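Local coordinates for protein lectin (Pleurotus ostreatus, PDB 6T0Q) that binds galactose-type sugars such as N-acetylgalactosamine, probably through calcium-dependent sites in its beta-sandwich domains, at residues Lys227-Asp240 with Gly283-Ser297. Residues are numbered along the deposited sequence; the frame is centred on the assembly and turned at random.
With CA (calcium ion), chain G.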
loop_
_atom_site.group_PDB
_atom_site.type_symbol
_atom_site.label_atom_id
_atom_site.label_comp_id
_atom_site.label_asym_id
_atom_site.label_seq_id
_atom_site.Cartn_x
_atom_site.Cartn_y
_atom_site.Cartn_z
ATOM N N LYS A 227 9.127 0.874 -0.224
ATOM C CA LYS A 227 10.123 0.130 0.543
ATOM C C LYS A 227 9.702 -1.332 0.629
ATOM O O LYS A 227 8.634 -1.717 0.153
ATOM C CB LYS A 227 10.296 0.731 1.949
ATOM C CG LYS A 227 10.688 2.208 1.948
ATOM C CD LYS A 227 10.723 2.801 3.358
ATOM C CE LYS A 227 12.022 2.478 4.070
ATOM N NZ LYS A 227 12.086 3.173 5.396
ATOM N N VAL A 228 10.545 -2.146 1.266
ATOM C CA VAL A 228 10.299 -3.577 1.426
ATOM C C VAL A 228 10.420 -3.879 2.916
ATOM O O VAL A 228 11.530 -3.881 3.465
ATOM C CB VAL A 228 11.274 -4.438 0.605
ATOM C CG1 VAL A 228 11.101 -5.914 0.935
ATOM C CG2 VAL A 228 11.069 -4.201 -0.911
ATOM N N ALA A 229 9.283 -4.103 3.571
ATOM C CA ALA A 229 9.254 -4.442 4.983
ATOM C C ALA A 229 9.612 -5.908 5.169
ATOM O O ALA A 229 9.346 -6.744 4.301
ATOM C CB ALA A 229 7.870 -4.167 5.569
ATOM N N VAL A 230 10.222 -6.218 6.311
ATOM C CA VAL A 230 10.778 -7.550 6.527
ATOM C C VAL A 230 10.217 -8.192 7.793
ATOM O O VAL A 230 9.463 -9.170 7.715
ATOM C CB VAL A 230 12.316 -7.486 6.570
ATOM C CG1 VAL A 230 12.895 -8.862 6.873
ATOM C CG2 VAL A 230 12.861 -6.961 5.228
ATOM N N CYS A 231 10.572 -7.648 8.970
ATOM C CA CYS A 231 10.182 -8.206 10.263
ATOM C C CYS A 231 9.579 -7.095 11.110
ATOM O O CYS A 231 9.924 -5.921 10.945
ATOM C CB CYS A 231 11.403 -8.835 11.046
ATOM S SG CYS A 231 12.140 -10.377 10.298
ATOM N N ALA A 232 8.676 -7.467 12.024
ATOM C CA ALA A 232 8.216 -6.544 13.052
ATOM C C ALA A 232 8.391 -7.180 14.421
ATOM O O ALA A 232 8.272 -8.400 14.583
ATOM C CB ALA A 232 6.754 -6.133 12.873
ATOM N N THR A 233 8.704 -6.336 15.393
ATOM C CA THR A 233 8.692 -6.701 16.800
ATOM C C THR A 233 7.613 -5.871 17.473
ATOM O O THR A 233 7.548 -4.657 17.260
ATOM C CB THR A 233 10.051 -6.446 17.440
ATOM O OG1 THR A 233 11.056 -7.124 16.672
ATOM C CG2 THR A 233 10.071 -6.973 18.891
ATOM N N VAL A 234 6.756 -6.521 18.258
ATOM C CA VAL A 234 5.610 -5.861 18.882
ATOM C C VAL A 234 5.695 -6.050 20.386
ATOM O O VAL A 234 5.887 -7.171 20.865
ATOM C CB VAL A 234 4.272 -6.412 18.353
ATOM C CG1 VAL A 234 3.089 -5.708 19.049
ATOM C CG2 VAL A 234 4.193 -6.263 16.849
ATOM N N LEU A 235 5.545 -4.957 21.126
ATOM C CA LEU A 235 5.422 -4.983 22.575
ATOM C C LEU A 235 4.044 -4.444 22.935
ATOM O O LEU A 235 3.676 -3.366 22.468
ATOM C CB LEU A 235 6.519 -4.128 23.212
ATOM C CG LEU A 235 6.457 -4.009 24.728
ATOM C CD1 LEU A 235 6.710 -5.369 25.343
ATOM C CD2 LEU A 235 7.483 -2.978 25.202
ATOM N N ILE A 236 3.273 -5.176 23.746
ATOM C CA ILE A 236 1.881 -4.790 23.980
ATOM C C ILE A 236 1.429 -5.188 25.383
ATOM O O ILE A 236 1.840 -6.218 25.928
ATOM C CB ILE A 236 0.968 -5.414 22.899
ATOM C CG1 ILE A 236 -0.499 -5.017 23.087
ATOM C CG2 ILE A 236 1.104 -6.947 22.883
ATOM C CD1 ILE A 236 -1.335 -5.379 21.834
ATOM N N ALA A 237 0.556 -4.360 25.965
ATOM C CA ALA A 237 -0.132 -4.686 27.209
ATOM C C ALA A 237 -1.488 -3.995 27.200
ATOM O O ALA A 237 -1.686 -3.002 26.495
ATOM C CB ALA A 237 0.679 -4.261 28.444
ATOM N N ALA A 238 -2.424 -4.520 27.995
ATOM C CA ALA A 238 -3.762 -3.944 28.051
ATOM C C ALA A 238 -4.389 -4.172 29.417
ATOM O O ALA A 238 -4.117 -5.170 30.089
ATOM C CB ALA A 238 -4.692 -4.527 26.974
ATOM N N ASP A 239 -5.238 -3.224 29.808
ATOM C CA ASP A 239 -6.144 -3.345 30.945
ATOM C C ASP A 239 -7.552 -3.411 30.357
ATOM O O ASP A 239 -8.070 -2.387 29.899
ATOM C CB ASP A 239 -5.981 -2.136 31.874
ATOM C CG ASP A 239 -6.799 -2.246 33.161
ATOM O OD1 ASP A 239 -7.660 -3.142 33.272
ATOM O OD2 ASP A 239 -6.561 -1.429 34.075
ATOM N N ASP A 240 -8.186 -4.589 30.362
ATOM C CA ASP A 240 -7.800 -5.814 31.076
ATOM C C ASP A 240 -7.059 -6.872 30.261
ATOM O O ASP A 240 -6.310 -7.668 30.824
ATOM C CB ASP A 240 -9.063 -6.483 31.640
ATOM C CG ASP A 240 -9.474 -5.916 32.973
ATOM O OD1 ASP A 240 -8.826 -6.267 33.981
ATOM O OD2 ASP A 240 -10.424 -5.107 33.009
ATOM N N GLY A 283 -14.107 -3.801 33.551
ATOM C CA GLY A 283 -14.695 -2.806 34.430
ATOM C C GLY A 283 -13.612 -1.904 34.986
ATOM O O GLY A 283 -12.492 -2.337 35.259
ATOM N N GLY A 284 -13.952 -0.628 35.148
ATOM C CA GLY A 284 -13.037 0.344 35.699
ATOM C C GLY A 284 -12.158 0.986 34.641
ATOM O O GLY A 284 -12.555 1.130 33.477
ATOM N N PRO A 285 -10.948 1.397 35.033
ATOM C CA PRO A 285 -10.002 1.965 34.060
ATOM C C PRO A 285 -9.702 0.975 32.946
ATOM O O PRO A 285 -9.725 -0.243 33.147
ATOM C CB PRO A 285 -8.748 2.249 34.899
ATOM C CG PRO A 285 -9.247 2.327 36.332
ATOM C CD PRO A 285 -10.388 1.341 36.396
ATOM N N ALA A 286 -9.413 1.510 31.760
ATOM C CA ALA A 286 -9.109 0.667 30.610
ATOM C C ALA A 286 -8.102 1.360 29.700
ATOM O O ALA A 286 -8.086 2.590 29.592
ATOM C CB ALA A 286 -10.380 0.337 29.812
ATOM N N GLY A 287 -7.287 0.555 29.024
ATOM C CA GLY A 287 -6.378 1.079 28.019
ATOM C C GLY A 287 -5.601 -0.054 27.382
ATOM O O GLY A 287 -5.467 -1.143 27.947
ATOM N N VAL A 288 -5.095 0.219 26.182
ATOM C CA VAL A 288 -4.137 -0.668 25.531
ATOM C C VAL A 288 -2.960 0.183 25.073
ATOM O O VAL A 288 -3.134 1.340 24.672
ATOM C CB VAL A 288 -4.769 -1.460 24.359
ATOM C CG1 VAL A 288 -5.299 -0.530 23.300
ATOM C CG2 VAL A 288 -3.757 -2.456 23.734
ATOM N N ILE A 289 -1.759 -0.374 25.165
ATOM C CA ILE A 289 -0.543 0.343 24.794
ATOM C C ILE A 289 0.344 -0.620 24.024
ATOM O O ILE A 289 0.368 -1.820 24.320
ATOM C CB ILE A 289 0.169 0.915 26.043
ATOM C CG1 ILE A 289 1.357 1.795 25.650
ATOM C CG2 ILE A 289 0.628 -0.199 26.981
ATOM C CD1 ILE A 289 1.949 2.542 26.863
ATOM N N ALA A 290 1.046 -0.106 23.010
ATOM C CA ALA A 290 1.907 -0.960 22.208
ATOM C C ALA A 290 2.983 -0.121 21.542
ATOM O O ALA A 290 2.801 1.073 21.289
ATOM C CB ALA A 290 1.129 -1.734 21.138
ATOM N N THR A 291 4.107 -0.769 21.275
ATOM C CA THR A 291 5.197 -0.205 20.494
ATOM C C THR A 291 5.556 -1.237 19.445
ATOM O O THR A 291 5.665 -2.425 19.759
ATOM C CB THR A 291 6.415 0.126 21.369
ATOM O OG1 THR A 291 6.019 1.015 22.421
ATOM C CG2 THR A 291 7.528 0.790 20.527
ATOM N N ILE A 292 5.720 -0.796 18.206
ATOM C CA ILE A 292 5.979 -1.691 17.084
ATOM C C ILE A 292 7.164 -1.144 16.312
ATOM O O ILE A 292 7.163 0.032 15.929
ATOM C CB ILE A 292 4.761 -1.811 16.147
ATOM C CG1 ILE A 292 3.539 -2.354 16.888
ATOM C CG2 ILE A 292 5.116 -2.686 14.927
ATOM C CD1 ILE A 292 2.239 -2.138 16.106
ATOM N N LEU A 293 8.162 -1.987 16.063
ATOM C CA LEU A 293 9.272 -1.614 15.194
ATOM C C LEU A 293 9.280 -2.524 13.976
ATOM O O LEU A 293 9.251 -3.752 14.114
ATOM C CB LEU A 293 10.619 -1.701 15.922
ATOM C CG LEU A 293 11.764 -1.048 15.138
ATOM C CD1 LEU A 293 12.737 -0.403 16.097
ATOM C CD2 LEU A 293 12.494 -2.064 14.292
ATOM N N ILE A 294 9.338 -1.917 12.795
ATOM C CA ILE A 294 9.354 -2.627 11.525
ATOM C C ILE A 294 10.719 -2.415 10.885
ATOM O O ILE A 294 11.212 -1.283 10.837
ATOM C CB ILE A 294 8.227 -2.120 10.609
ATOM C CG1 ILE A 294 6.867 -2.486 11.208
ATOM C CG2 ILE A 294 8.373 -2.675 9.221
ATOM C CD1 ILE A 294 5.727 -1.685 10.614
ATOM N N THR A 295 11.333 -3.493 10.402
ATOM C CA THR A 295 12.606 -3.388 9.697
ATOM C C THR A 295 12.381 -3.417 8.191
ATOM O O THR A 295 11.485 -4.104 7.690
ATOM C CB THR A 295 13.563 -4.521 10.093
ATOM O OG1 THR A 295 12.933 -5.779 9.857
ATOM C CG2 THR A 295 13.937 -4.437 11.584
ATOM N N TYR A 296 13.216 -2.673 7.472
ATOM C CA TYR A 296 13.167 -2.604 6.018
ATOM C C TYR A 296 14.445 -3.163 5.404
ATOM O O TYR A 296 15.511 -3.161 6.027
ATOM C CB TYR A 296 12.947 -1.164 5.551
ATOM C CG TYR A 296 11.560 -0.681 5.900
ATOM C CD1 TYR A 296 10.467 -1.047 5.121
ATOM C CD2 TYR A 296 11.339 0.111 7.021
ATOM C CE1 TYR A 296 9.189 -0.627 5.435
ATOM C CE2 TYR A 296 10.053 0.545 7.355
ATOM C CZ TYR A 296 8.983 0.166 6.557
ATOM O OH TYR A 296 7.707 0.583 6.860
ATOM N N SER A 297 14.326 -3.627 4.149
ATOM C CA SER A 297 15.435 -4.309 3.487
ATOM C C SER A 297 16.621 -3.392 3.223
ATOM O O SER A 297 17.726 -3.893 2.999
ATOM C CB SER A 297 14.976 -4.922 2.159
ATOM O OG SER A 297 14.610 -3.891 1.260
HETATM CA CA CA G . -10.134 -2.602 33.698
HETATM O O HOH W 1 13.334 -1.406 1.881
HETATM O O HOH W 2 11.845 -5.818 14.161
HETATM O O HOH W 3 -11.754 -5.566 35.587
#
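Lys227 lies over one face of the Tyr296 ring, its bend at chi3 (82°) laying the end of the chain across the aromatic plane. Lys227 NZ sits 4.0 Å from the Tyr296 ring centroid in a cation-pi contact and CE adds a CH-pi contact, while Ile294 CG2 backs the opposite face. The two polar ends have further partners, Ser300 for NZ and Glu302 for the tyrosine OH. From here strands 229-239 and 287-296 run antiparallel, joined by a ladder of backbone bonds whose hydrogen-bonded pairs extend from Thr233 with Leu293 to Asp239 with Gly287. Between Ala229 and Ala232 the register slips by one residue. At this beta bulge Thr295 places OG1 between its own backbone N and carbonyl carbon (chi1 56°), where OG1 accepts the Cys231 N-H at 3.1 Å; Cys231 itself is tied by a disulfide to Cys69. One face of the pair is an apolar layer in which Val234 CG2 lies beside Ile292 CG1 at 4.0 Å, and Ala238 CB meets Val288 CG2 at the same distance. Ile277 and Phe275 of strand 273-281, in the facing sheet, pack on this layer. On the other face Leu293, touching an N-acetylglucosamine of a glycan probably carried by Asn301, and Thr233 rest on Phe102. At the far end a cis peptide links Asp239 and Asp240, and Asp239 OD1 and Asp240 OD2 each bind calcium at 2.6 Å. Asp240 OD2 also accepts the Gly282 N-H, while Trp344 NE1 holds Asp239 OD2. Pro285 O lies 2.5 Å from the calcium, and Gly283 O and Asn281 OD1 complete the protein ligands. Two central antiparallel strands of a beta-sandwich sheet thus run into a calcium site, consistent with a carbohydrate-binding-module-like lectin domain, where Gly283 also contributes to the N-acetylgalactosamine site.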